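Side-chain contacts in BCL2-like 10 (Danio rerio, PDB 6FBX), which acts as a pro-survival member of the Bcl-2 family, held here in complex with the BH3 peptide of Bad, and probably restrains apoptosis: residues L42-E45 with M46-Q49; K85-W88 with G89-V92. All coordinates share one frame; numbering follows the deposited sequence.

Contact 1 of 2, residues L42-E45 with M46-Q49; sequences LAKE and MEQQ
Leu42 and Ala43 hand their carbonyls to Met46 and Glu47 one turn on, and Lys44 and Glu45 do the same for Gln48 and Gln49, so that four successive i to i+4 bonds carry helix 34-49 across the joint between 42-45 and 46-49. The bond from Gln48 N to Lys44 O spans 2.8 Å and is nearly straight, at 166°; that from Gln49 N to Glu45 O, 3.0 Å long, is more bent. On one flank Lys44 and Glu47, three residues apart, run alongside each other in the same direction. The lysine chain bends at chi2 and is otherwise extended beyond CG, which carries NZ to the syn side of the glutamate carboxylate, 3.1 Å from Glu47 OE1 and 26° out of its plane, in a salt bridge. A methionine in place of Lys44 would probably leave the Glu47 carboxylate without this charged mate. The other oxygen, Glu47 OE2, makes a long, weak ion pair with Arg51. In this Bcl-2 fold the helix forms part of the wall of the BH3-binding groove: Leu42, Met46 and Gln49 each pack on an aromatic side chain of the bound peptide, and Glu45 lies against its backbone. Ala43 and Lys44 touch Tyr20 of helix 2-24. On the flank of Glu45 and Gln49 the two chains again point the same way, but the carboxylate and amide planes stand 89° apart. Gln49 NE2 lies 3.4 Å from Glu45 CG, and Gln49 CG rests 3.2 Å from Glu45 O.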
# COMPACT_ATOMS: atom_id res chain seq x y z
N LEU A 42 8.99 7.62 1.24
CA LEU A 42 7.76 8.13 1.85
C LEU A 42 7.09 7.07 2.71
O LEU A 42 6.64 7.37 3.83
CB LEU A 42 6.81 8.62 0.76
CG LEU A 42 7.28 9.90 0.07
CD1 LEU A 42 6.51 10.13 -1.23
CD2 LEU A 42 7.12 11.08 1.00
N ALA A 43 7.00 5.83 2.22
CA ALA A 43 6.34 4.78 2.99
C ALA A 43 7.13 4.43 4.24
O ALA A 43 6.53 4.10 5.27
CB ALA A 43 6.13 3.55 2.12
N LYS A 44 8.46 4.50 4.18
CA LYS A 44 9.25 4.27 5.39
C LYS A 44 9.18 5.45 6.34
O LYS A 44 9.24 5.27 7.56
CB LYS A 44 10.71 3.98 5.02
CG LYS A 44 10.95 2.56 4.55
CD LYS A 44 10.73 1.56 5.68
CE LYS A 44 10.95 0.14 5.21
NZ LYS A 44 10.64 -0.83 6.30
N GLU A 45 9.05 6.67 5.80
CA GLU A 45 8.80 7.82 6.65
C GLU A 45 7.50 7.64 7.44
O GLU A 45 7.46 7.85 8.65
CB GLU A 45 8.75 9.09 5.81
CG GLU A 45 8.57 10.37 6.62
CD GLU A 45 8.49 11.60 5.75
OE1 GLU A 45 8.53 11.46 4.51
OE2 GLU A 45 8.40 12.72 6.30
N MET A 46 6.43 7.23 6.76
CA MET A 46 5.17 7.03 7.46
C MET A 46 5.28 5.91 8.48
O MET A 46 4.73 6.01 9.59
CB MET A 46 4.03 6.74 6.48
CG MET A 46 2.66 6.88 7.14
SD MET A 46 1.28 6.41 6.09
CE MET A 46 1.14 7.84 5.03
N GLU A 47 6.01 4.84 8.16
CA GLU A 47 6.20 3.77 9.14
C GLU A 47 6.95 4.28 10.36
O GLU A 47 6.55 4.03 11.50
CB GLU A 47 6.94 2.58 8.54
CG GLU A 47 6.90 1.38 9.48
CD GLU A 47 7.70 0.19 9.00
OE1 GLU A 47 8.06 0.14 7.81
OE2 GLU A 47 7.97 -0.71 9.83
N GLN A 48 8.06 5.00 10.13
CA GLN A 48 8.85 5.51 11.24
C GLN A 48 8.02 6.43 12.13
O GLN A 48 8.25 6.48 13.35
CB GLN A 48 10.08 6.25 10.71
CG GLN A 48 10.94 6.87 11.80
CD GLN A 48 12.13 7.63 11.23
OE1 GLN A 48 12.98 7.06 10.56
NE2 GLN A 48 12.18 8.93 11.49
N GLN A 49 7.07 7.15 11.55
CA GLN A 49 6.23 8.06 12.32
C GLN A 49 5.15 7.34 13.12
O GLN A 49 4.62 7.92 14.07
CB GLN A 49 5.60 9.09 11.39
CG GLN A 49 6.61 10.08 10.82
CD GLN A 49 6.00 11.07 9.84
OE1 GLN A 49 4.79 11.12 9.67
NE2 GLN A 49 6.86 11.86 9.20

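Contact 2 of 2, residues K85-W88 with G89-V92; sequences KMNW and GRVV
Asn87 caps the first turn of helix 88-107: its OD1 receives the backbone N-H of Arg90 at 2.8 Å, nearly along the C=O axis. The side chain reaches that N-H because CG sits between the backbone N and the carbonyl carbon (chi1 63°), which folds the amide back over the helix start. The backbone carbonyl oxygen of the same residue, Asn87 O, takes Val91 N at 3.3 Å, and the next bond, from Val92 N to Trp88 O, measures 2.9 Å. This is an N-cap, in which the asparagine supplies an acceptor for an N-H that has no preceding helical carbonyl. It begins the helix that, in the Bcl-2 fold, runs through the middle of the helical bundle. The tight side is apolar. Met86 CE meets Val91 CG2 at 3.9 Å, and Trp88 CE3 approaches the same methyl at 4.0 Å, the indole and the valine running alongside each other in the same direction. Beyond them the indole stands edge-to-face with Trp133 and with Phe143, while Leu126 touches both Met86 and Val91. The loose, solvent side is that of Lys85, exposed and poorly ordered. Arg90, by contrast, is buried: its chain, stretched out as far as NE, lies across Asn87 at about a right angle, with amide and guanidinium planes 57° apart, and also packs on the bound peptide. Lys85 O lies at the edge of the guanidinium, 2.7 Å from Arg90 NH2, and the same nitrogen makes a salt bridge to Asp83, which probably balances the charge of the guanidinium.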
# COMPACT_ATOMS: atom_id res chain seq x y z
N LYS A 85 -13.19 9.79 -0.73
CA LYS A 85 -12.04 10.63 -1.01
C LYS A 85 -10.80 9.78 -1.24
O LYS A 85 -10.65 8.69 -0.68
CB LYS A 85 -11.80 11.62 0.12
CG LYS A 85 -13.00 12.51 0.43
CD LYS A 85 -12.78 13.36 1.67
CE LYS A 85 -14.08 14.02 2.11
NZ LYS A 85 -13.94 14.72 3.42
N MET A 86 -9.90 10.30 -2.07
CA MET A 86 -8.68 9.61 -2.46
C MET A 86 -7.56 10.63 -2.52
O MET A 86 -7.75 11.73 -3.05
CB MET A 86 -8.86 8.92 -3.81
CG MET A 86 -7.70 8.04 -4.24
SD MET A 86 -7.63 6.50 -3.33
CE MET A 86 -6.61 5.53 -4.43
N ASN A 87 -6.40 10.28 -1.99
CA ASN A 87 -5.24 11.16 -2.07
C ASN A 87 -3.97 10.32 -1.94
O ASN A 87 -4.02 9.14 -1.59
CB ASN A 87 -5.30 12.28 -1.02
CG ASN A 87 -5.26 11.75 0.40
OD1 ASN A 87 -4.41 10.95 0.76
ND2 ASN A 87 -6.19 12.22 1.23
N TRP A 88 -2.83 10.94 -2.25
CA TRP A 88 -1.58 10.20 -2.26
C TRP A 88 -1.18 9.73 -0.87
O TRP A 88 -0.53 8.69 -0.73
CB TRP A 88 -0.47 11.04 -2.88
CG TRP A 88 -0.55 11.19 -4.37
CD1 TRP A 88 -0.62 12.35 -5.08
CD2 TRP A 88 -0.56 10.13 -5.34
NE1 TRP A 88 -0.68 12.09 -6.43
CE2 TRP A 88 -0.64 10.73 -6.61
CE3 TRP A 88 -0.51 8.73 -5.25
CZ2 TRP A 88 -0.68 9.98 -7.79
CZ3 TRP A 88 -0.55 7.99 -6.42
CH2 TRP A 88 -0.63 8.62 -7.68
N GLY A 89 -1.54 10.49 0.17
CA GLY A 89 -1.21 10.07 1.52
C GLY A 89 -1.85 8.75 1.89
O GLY A 89 -1.24 7.90 2.54
N ARG A 90 -3.10 8.54 1.46
CA ARG A 90 -3.76 7.26 1.73
C ARG A 90 -3.11 6.14 0.94
O ARG A 90 -3.01 5.00 1.42
CB ARG A 90 -5.25 7.38 1.42
CG ARG A 90 -5.97 8.32 2.36
CD ARG A 90 -7.42 8.50 1.99
NE ARG A 90 -8.11 9.34 2.96
CZ ARG A 90 -9.42 9.59 2.94
NH1 ARG A 90 -9.96 10.38 3.87
NH2 ARG A 90 -10.19 9.06 2.00
N VAL A 91 -2.67 6.43 -0.28
CA VAL A 91 -1.92 5.45 -1.07
C VAL A 91 -0.65 5.04 -0.35
O VAL A 91 -0.31 3.86 -0.27
CB VAL A 91 -1.62 6.02 -2.47
CG1 VAL A 91 -0.67 5.10 -3.24
CG2 VAL A 91 -2.92 6.21 -3.25
N VAL A 92 0.09 6.02 0.18
CA VAL A 92 1.32 5.70 0.90
C VAL A 92 1.02 4.78 2.07
O VAL A 92 1.74 3.80 2.31
CB VAL A 92 2.02 6.99 1.36
CG1 VAL A 92 3.17 6.68 2.32
CG2 VAL A 92 2.54 7.77 0.16

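Overall arrangement
Contact 1 lies on helix 34-49, contact 2 at the start of helix 88-107 and the loop leading into it; their centres are about 14 Å apart, yet they meet directly. The methyl of Met46 fills the junction, with CE 3.4 Å from Gly89 O and 3.6 Å from Val92 CG1. The same valine methyl, Val92 CG1, also comes within 3.7 Å of Ala43 CA, so the two helices pack closely at this crossing. Farther along, Ala43 O is hydrogen-bonded to Thr96 of helix 88-107. Both contacts face the bound BH3 peptide: contact 1 mainly through aromatic packing, contact 2 through Asn87, Arg90 and a weak hydrogen bond to Gly89 O.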